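PDB 2YZI: hypothetical protein PH0107 from Pyrococcus horikoshii, which is of unknown function but carries two CBS domains, a module that in many relatives binds adenine nucleotides. Local coordinates for residues Leu18-Ser30 and Leu68-Arg80. Sequence-based numbering, arbitrary orientation.
Sequences LGVKPSTSVQEAS and LPYDIPVERIMTR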
ATOM      1  N   LEU B  18       2.580 -10.991  10.170  1.00 29.41           N
ATOM      2  CA  LEU B  18       2.687 -10.675  11.584  1.00 28.42           C
ATOM      3  C   LEU B  18       1.370 -10.491  12.305  1.00 28.21           C
ATOM      4  O   LEU B  18       0.403  -9.981  11.752  1.00 28.18           O
ATOM      5  CB  LEU B  18       3.559  -9.435  11.798  1.00 27.59           C
ATOM      6  CG  LEU B  18       5.056  -9.675  11.596  1.00 29.21           C
ATOM      7  CD1 LEU B  18       5.364  -9.780  10.107  1.00 29.14           C
ATOM      8  CD2 LEU B  18       5.843  -8.550  12.220  1.00 28.06           C
ATOM      9  N   GLY B  19       1.352 -10.912  13.561  1.00 27.90           N
ATOM     10  CA  GLY B  19       0.157 -10.791  14.365  1.00 27.38           C
ATOM     11  C   GLY B  19       0.399 -10.039  15.658  1.00 26.22           C
ATOM     12  O   GLY B  19       1.526  -9.957  16.151  1.00 27.31           O
ATOM     13  N   VAL B  20      -0.671  -9.467  16.192  1.00 24.74           N
ATOM     14  CA  VAL B  20      -0.613  -8.744  17.449  1.00 24.79           C
ATOM     15  C   VAL B  20      -1.801  -9.227  18.264  1.00 24.62           C
ATOM     16  O   VAL B  20      -2.745  -9.788  17.711  1.00 25.08           O
ATOM     17  CB  VAL B  20      -0.727  -7.214  17.238  1.00 25.16           C
ATOM     18  CG1 VAL B  20       0.482  -6.702  16.457  1.00 26.35           C
ATOM     19  CG2 VAL B  20      -2.018  -6.875  16.502  1.00 23.56           C
ATOM     20  N   LYS B  21      -1.754  -9.034  19.574  1.00 24.31           N
ATOM     21  CA  LYS B  21      -2.869  -9.448  20.408  1.00 24.22           C
ATOM     22  C   LYS B  21      -3.943  -8.363  20.330  1.00 23.99           C
ATOM     23  O   LYS B  21      -3.670  -7.242  19.895  1.00 22.79           O
ATOM     24  CB  LYS B  21      -2.406  -9.655  21.853  1.00 26.30           C
ATOM     25  CG  LYS B  21      -1.454 -10.822  22.024  1.00 28.75           C
ATOM     26  CD  LYS B  21      -1.183 -11.106  23.490  1.00 33.95           C
ATOM     27  CE  LYS B  21      -0.300 -12.334  23.666  1.00 37.47           C
ATOM     28  NZ  LYS B  21      -0.904 -13.546  23.045  1.00 40.00           N
ATOM     29  N   PRO B  22      -5.177  -8.685  20.735  1.00 22.90           N
ATOM     30  CA  PRO B  22      -6.290  -7.729  20.701  1.00 22.75           C
ATOM     31  C   PRO B  22      -6.049  -6.485  21.543  1.00 23.54           C
ATOM     32  O   PRO B  22      -6.535  -5.403  21.209  1.00 23.28           O
ATOM     33  CB  PRO B  22      -7.472  -8.542  21.226  1.00 21.93           C
ATOM     34  CG  PRO B  22      -7.107  -9.943  20.857  1.00 23.30           C
ATOM     35  CD  PRO B  22      -5.643 -10.009  21.172  1.00 22.48           C
ATOM     36  N   SER B  23      -5.305  -6.645  22.632  1.00 23.21           N
ATOM     37  CA  SER B  23      -5.017  -5.531  23.536  1.00 23.94           C
ATOM     38  C   SER B  23      -3.900  -4.606  23.032  1.00 24.76           C
ATOM     39  O   SER B  23      -3.662  -3.550  23.606  1.00 24.94           O
ATOM     40  CB  SER B  23      -4.658  -6.062  24.930  1.00 23.29           C
ATOM     41  OG  SER B  23      -3.406  -6.721  24.925  1.00 23.47           O
ATOM     42  N   THR B  24      -3.222  -5.008  21.963  1.00 24.35           N
ATOM     43  CA  THR B  24      -2.141  -4.216  21.388  1.00 24.35           C
ATOM     44  C   THR B  24      -2.684  -2.848  20.963  1.00 24.41           C
ATOM     45  O   THR B  24      -3.723  -2.770  20.312  1.00 24.92           O
ATOM     46  CB  THR B  24      -1.556  -4.929  20.155  1.00 25.35           C
ATOM     47  OG1 THR B  24      -1.132  -6.246  20.525  1.00 23.48           O
ATOM     48  CG2 THR B  24      -0.372  -4.148  19.588  1.00 22.64           C
ATOM     49  N   SER B  25      -1.995  -1.772  21.326  1.00 22.66           N
ATOM     50  CA  SER B  25      -2.473  -0.445  20.951  1.00 23.33           C
ATOM     51  C   SER B  25      -2.145  -0.107  19.497  1.00 23.97           C
ATOM     52  O   SER B  25      -1.167  -0.600  18.922  1.00 23.66           O
ATOM     53  CB  SER B  25      -1.875   0.636  21.862  1.00 23.50           C
ATOM     54  OG  SER B  25      -0.581   1.022  21.430  1.00 22.88           O
ATOM     55  N   VAL B  26      -2.977   0.748  18.916  1.00 24.02           N
ATOM     56  CA  VAL B  26      -2.800   1.175  17.539  1.00 25.49           C
ATOM     57  C   VAL B  26      -1.415   1.766  17.333  1.00 27.50           C
ATOM     58  O   VAL B  26      -0.788   1.538  16.304  1.00 27.55           O
ATOM     59  CB  VAL B  26      -3.872   2.209  17.145  1.00 25.25           C
ATOM     60  CG1 VAL B  26      -3.559   2.796  15.783  1.00 24.81           C
ATOM     61  CG2 VAL B  26      -5.242   1.544  17.125  1.00 24.91           C
ATOM     62  N   GLN B  27      -0.928   2.505  18.325  1.00 29.28           N
ATOM     63  CA  GLN B  27       0.390   3.115  18.220  1.00 29.38           C
ATOM     64  C   GLN B  27       1.490   2.058  18.134  1.00 29.29           C
ATOM     65  O   GLN B  27       2.408   2.180  17.326  1.00 31.23           O
ATOM     66  CB  GLN B  27       0.645   4.037  19.408  1.00 30.78           C
ATOM     67  CG  GLN B  27       1.617   5.154  19.085  1.00 33.32           C
ATOM     68  CD  GLN B  27       1.966   6.003  20.292  1.00 34.21           C
ATOM     69  OE1 GLN B  27       1.085   6.501  20.994  1.00 36.48           O
ATOM     70  NE2 GLN B  27       3.259   6.180  20.532  1.00 35.19           N
ATOM     71  N   GLU B  28       1.397   1.019  18.956  1.00 28.73           N
ATOM     72  CA  GLU B  28       2.394  -0.049  18.941  1.00 26.67           C
ATOM     73  C   GLU B  28       2.306  -0.856  17.649  1.00 26.42           C
ATOM     74  O   GLU B  28       3.324  -1.169  17.033  1.00 25.43           O
ATOM     75  CB  GLU B  28       2.199  -0.964  20.151  1.00 27.52           C
ATOM     76  CG  GLU B  28       2.997  -2.258  20.107  1.00 30.41           C
ATOM     77  CD  GLU B  28       4.419  -2.076  19.594  1.00 32.82           C
ATOM     78  OE1 GLU B  28       5.040  -1.031  19.883  1.00 34.60           O
ATOM     79  OE2 GLU B  28       4.926  -2.989  18.910  1.00 34.83           O
ATOM     80  N   ALA B  29       1.088  -1.199  17.246  1.00 24.86           N
ATOM     81  CA  ALA B  29       0.886  -1.943  16.011  1.00 24.35           C
ATOM     82  C   ALA B  29       1.483  -1.139  14.842  1.00 24.51           C
ATOM     83  O   ALA B  29       2.098  -1.703  13.932  1.00 23.14           O
ATOM     84  CB  ALA B  29      -0.602  -2.185  15.788  1.00 25.78           C
ATOM     85  N   SER B  30       1.309   0.181  14.875  1.00 24.15           N
ATOM     86  CA  SER B  30       1.854   1.040  13.826  1.00 23.89           C
ATOM     87  C   SER B  30       3.376   0.945  13.753  1.00 24.20           C
ATOM     88  O   SER B  30       3.948   0.878  12.667  1.00 23.11           O
ATOM     89  CB  SER B  30       1.454   2.504  14.051  1.00 23.38           C
ATOM     90  OG  SER B  30       0.088   2.722  13.751  1.00 24.30           O
ATOM     91  N   LEU B  68      -9.460   9.739  17.312  1.00 48.05           N
ATOM     92  CA  LEU B  68      -9.433   8.849  18.457  1.00 48.13           C
ATOM     93  C   LEU B  68      -8.018   8.732  18.986  1.00 47.73           C
ATOM     94  O   LEU B  68      -7.054   8.941  18.257  1.00 48.33           O
ATOM     95  CB  LEU B  68      -9.943   7.464  18.061  1.00 47.04           C
ATOM     96  CG  LEU B  68     -11.346   7.454  17.461  1.00 47.58           C
ATOM     97  CD1 LEU B  68     -11.695   6.049  16.995  1.00 47.35           C
ATOM     98  CD2 LEU B  68     -12.346   7.953  18.494  1.00 48.66           C
ATOM     99  N   PRO B  69      -7.880   8.413  20.277  1.00 47.71           N
ATOM    100  CA  PRO B  69      -6.570   8.262  20.913  1.00 47.33           C
ATOM    101  C   PRO B  69      -5.711   7.242  20.171  1.00 46.83           C
ATOM    102  O   PRO B  69      -6.228   6.286  19.599  1.00 47.26           O
ATOM    103  CB  PRO B  69      -6.928   7.800  22.320  1.00 47.17           C
ATOM    104  CG  PRO B  69      -8.214   8.540  22.574  1.00 47.96           C
ATOM    105  CD  PRO B  69      -8.963   8.352  21.276  1.00 46.71           C
ATOM    106  N   TYR B  70      -4.400   7.452  20.190  1.00 46.72           N
ATOM    107  CA  TYR B  70      -3.463   6.559  19.522  1.00 47.17           C
ATOM    108  C   TYR B  70      -3.171   5.363  20.412  1.00 45.85           C
ATOM    109  O   TYR B  70      -2.491   4.422  20.001  1.00 45.47           O
ATOM    110  CB  TYR B  70      -2.157   7.299  19.216  1.00 49.73           C
ATOM    111  CG  TYR B  70      -2.314   8.479  18.282  1.00 52.31           C
ATOM    112  CD1 TYR B  70      -3.572   9.020  18.009  1.00 53.97           C
ATOM    113  CD2 TYR B  70      -1.202   9.077  17.696  1.00 53.63           C
ATOM    114  CE1 TYR B  70      -3.721  10.127  17.182  1.00 55.30           C
ATOM    115  CE2 TYR B  70      -1.336  10.188  16.869  1.00 55.16           C
ATOM    116  CZ  TYR B  70      -2.598  10.709  16.615  1.00 55.63           C
ATOM    117  OH  TYR B  70      -2.742  11.816  15.808  1.00 57.02           O
ATOM    118  N   ASP B  71      -3.691   5.411  21.635  1.00 43.85           N
ATOM    119  CA  ASP B  71      -3.484   4.338  22.595  1.00 41.95           C
ATOM    120  C   ASP B  71      -4.614   3.312  22.622  1.00 39.35           C
ATOM    121  O   ASP B  71      -4.546   2.351  23.388  1.00 39.75           O
ATOM    122  CB  ASP B  71      -3.293   4.910  24.008  1.00 43.22           C
ATOM    123  CG  ASP B  71      -4.504   5.697  24.503  1.00 44.51           C
ATOM    124  OD1 ASP B  71      -5.643   5.184  24.427  1.00 45.32           O
ATOM    125  OD2 ASP B  71      -4.317   6.834  24.981  1.00 47.06           O
ATOM    126  N   ILE B  72      -5.651   3.503  21.808  1.00 35.53           N
ATOM    127  CA  ILE B  72      -6.750   2.543  21.812  1.00 33.69           C
ATOM    128  C   ILE B  72      -6.316   1.184  21.267  1.00 31.32           C
ATOM    129  O   ILE B  72      -5.486   1.097  20.361  1.00 31.83           O
ATOM    130  CB  ILE B  72      -7.973   3.026  20.987  1.00 33.33           C
ATOM    131  CG1 ILE B  72      -7.622   3.077  19.496  1.00 34.73           C
ATOM    132  CG2 ILE B  72      -8.439   4.382  21.493  1.00 33.88           C
ATOM    133  CD1 ILE B  72      -8.812   3.281  18.592  1.00 33.82           C
ATOM    134  N   PRO B  73      -6.870   0.099  21.823  1.00 29.67           N
ATOM    135  CA  PRO B  73      -6.513  -1.243  21.356  1.00 28.11           C
ATOM    136  C   PRO B  73      -7.057  -1.488  19.951  1.00 25.47           C
ATOM    137  O   PRO B  73      -8.196  -1.137  19.649  1.00 24.68           O
ATOM    138  CB  PRO B  73      -7.157  -2.142  22.402  1.00 29.13           C
ATOM    139  CG  PRO B  73      -8.399  -1.374  22.766  1.00 28.96           C
ATOM    140  CD  PRO B  73      -7.862   0.030  22.911  1.00 29.83           C
ATOM    141  N   VAL B  74      -6.228  -2.077  19.094  1.00 24.54           N
ATOM    142  CA  VAL B  74      -6.599  -2.374  17.711  1.00 21.55           C
ATOM    143  C   VAL B  74      -7.915  -3.150  17.606  1.00 22.12           C
ATOM    144  O   VAL B  74      -8.549  -3.198  16.552  1.00 18.91           O
ATOM    145  CB  VAL B  74      -5.491  -3.187  17.025  1.00 22.03           C
ATOM    146  CG1 VAL B  74      -4.176  -2.453  17.140  1.00 21.53           C
ATOM    147  CG2 VAL B  74      -5.379  -4.552  17.656  1.00 18.32           C
ATOM    148  N   GLU B  75      -8.316  -3.763  18.706  1.00 22.22           N
ATOM    149  CA  GLU B  75      -9.549  -4.529  18.740  1.00 24.67           C
ATOM    150  C   GLU B  75     -10.716  -3.626  18.347  1.00 25.40           C
ATOM    151  O   GLU B  75     -11.705  -4.076  17.762  1.00 25.65           O
ATOM    152  CB  GLU B  75      -9.763  -5.091  20.146  1.00 24.91           C
ATOM    153  CG  GLU B  75     -11.093  -5.775  20.352  1.00 31.06           C
ATOM    154  CD  GLU B  75     -11.299  -6.232  21.782  1.00 32.60           C
ATOM    155  OE1 GLU B  75     -10.501  -7.060  22.269  1.00 33.20           O
ATOM    156  OE2 GLU B  75     -12.264  -5.766  22.417  1.00 35.18           O
ATOM    157  N   ARG B  76     -10.576  -2.342  18.651  1.00 25.12           N
ATOM    158  CA  ARG B  76     -11.610  -1.359  18.366  1.00 26.84           C
ATOM    159  C   ARG B  76     -11.706  -0.897  16.916  1.00 26.24           C
ATOM    160  O   ARG B  76     -12.670  -0.226  16.551  1.00 25.25           O
ATOM    161  CB  ARG B  76     -11.415  -0.142  19.271  1.00 29.38           C
ATOM    162  CG  ARG B  76     -11.630  -0.447  20.733  1.00 34.22           C
ATOM    163  CD  ARG B  76     -11.515   0.794  21.594  1.00 38.40           C
ATOM    164  NE  ARG B  76     -12.360   1.886  21.115  1.00 42.00           N
ATOM    165  CZ  ARG B  76     -13.650   1.769  20.810  1.00 43.39           C
ATOM    166  NH1 ARG B  76     -14.262   0.597  20.927  1.00 43.99           N
ATOM    167  NH2 ARG B  76     -14.330   2.830  20.387  1.00 43.13           N
ATOM    168  N   ILE B  77     -10.719  -1.255  16.096  1.00 25.05           N
ATOM    169  CA  ILE B  77     -10.717  -0.843  14.698  1.00 26.03           C
ATOM    170  C   ILE B  77     -10.501  -1.971  13.707  1.00 27.24           C
ATOM    171  O   ILE B  77     -10.491  -1.735  12.500  1.00 25.86           O
ATOM    172  CB  ILE B  77      -9.626   0.204  14.416  1.00 26.10           C
ATOM    173  CG1 ILE B  77      -8.246  -0.387  14.704  1.00 26.30           C
ATOM    174  CG2 ILE B  77      -9.884   1.441  15.233  1.00 27.59           C
ATOM    175  CD1 ILE B  77      -7.107   0.412  14.121  1.00 27.01           C
HETATM  176  N   MSE B  78     -10.316  -3.188  14.203  1.00 29.34           N
HETATM  177  CA  MSE B  78     -10.089  -4.334  13.325  1.00 25.72           C
HETATM  178  C   MSE B  78     -11.369  -4.863  12.687  1.00 24.95           C
HETATM  179  O   MSE B  78     -12.459  -4.672  13.221  1.00 23.17           O
HETATM  180  CB  MSE B  78      -9.421  -5.464  14.106  1.00 24.68           C
HETATM  181  CG  MSE B  78     -10.307  -6.098  15.145  1.00 25.86           C
HETATM  182 SE   MSE B  78      -9.334  -7.378  16.209  1.00 27.54          SE
HETATM  183  CE  MSE B  78     -10.853  -8.434  16.844  1.00 24.90           C
ATOM    184  N   THR B  79     -11.224  -5.518  11.536  1.00 23.95           N
ATOM    185  CA  THR B  79     -12.359  -6.110  10.830  1.00 26.13           C
ATOM    186  C   THR B  79     -12.399  -7.551  11.303  1.00 25.08           C
ATOM    187  O   THR B  79     -11.355  -8.191  11.427  1.00 27.19           O
ATOM    188  CB  THR B  79     -12.176  -6.082   9.288  1.00 26.57           C
ATOM    189  OG1 THR B  79     -10.891  -6.612   8.940  1.00 31.16           O
ATOM    190  CG2 THR B  79     -12.288  -4.669   8.767  1.00 28.02           C
ATOM    191  N   ARG B  80     -13.593  -8.068  11.565  1.00 23.40           N
ATOM    192  CA  ARG B  80     -13.709  -9.421  12.081  1.00 22.18           C
ATOM    193  C   ARG B  80     -14.128 -10.549  11.130  1.00 23.36           C
ATOM    194  O   ARG B  80     -14.808 -11.497  11.524  1.00 23.02           O
ATOM    195  CB  ARG B  80     -14.601  -9.405  13.324  1.00 20.37           C
ATOM    196  CG  ARG B  80     -14.031  -8.568  14.469  1.00 18.17           C
ATOM    197  CD  ARG B  80     -14.926  -8.648  15.718  1.00 17.92           C
ATOM    198  NE  ARG B  80     -14.315  -8.026  16.887  1.00 17.22           N
ATOM    199  CZ  ARG B  80     -14.175  -6.717  17.055  1.00 17.49           C
ATOM    200  NH1 ARG B  80     -14.607  -5.879  16.124  1.00 14.72           N
ATOM    201  NH2 ARG B  80     -13.611  -6.247  18.158  1.00 15.66           N
TER
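Val74 and Val26 carry the apolar centre. Val74 CG1 rests on Ala29 CB at 3.8 Å and also meets Val26 CG2, while its other methyl, CG2, turns to Val20 CG2. Val26 holds its CG1 anti to the backbone N (chi1 172°), which leaves CG2 beside that nitrogen and facing the 68-80 segment; there it touches Ile77 CD1 at 3.7 Å and lies alongside Ile72 CG1. Phe54 of strand 50-55 packs on both Val74 and Ala29. Beside these methyls the backbones run antiparallel for a single bridge, Ser25 with Pro73: Val74 N donates to Thr24 O at 2.9 Å, nearly straight (170°), and Val26 N to Ile72 O, also at 2.9 Å. In this protein of two CBS domains the bridge ties the N-terminal end of helix 26-35 to the loop that connects helix 56-64 with strand 84-86. Ser25 is the N-cap of helix 26-35, its OG accepting from Glu28 N at 3.2 Å, and its CB packs on Asp71 O. Replaced by alanine, Ser25 would lose OG, and Glu28 N would probably be left without its capping acceptor, so the first turn of the helix would be held less firmly. Gln27 N, in the same turn, donates to Tyr70 O at 3.0 Å through a bent bond (N-H...O 133°). Farther out, Gln27 OE1 lies 3.8 Å from Tyr70 CB, the amide standing almost perpendicular to the phenol ring, and Tyr70 packs on Leu68 of the second subunit. At the other end, Glu75 reaches past Pro22, its OE1 3.5 Å from Pro22 CB.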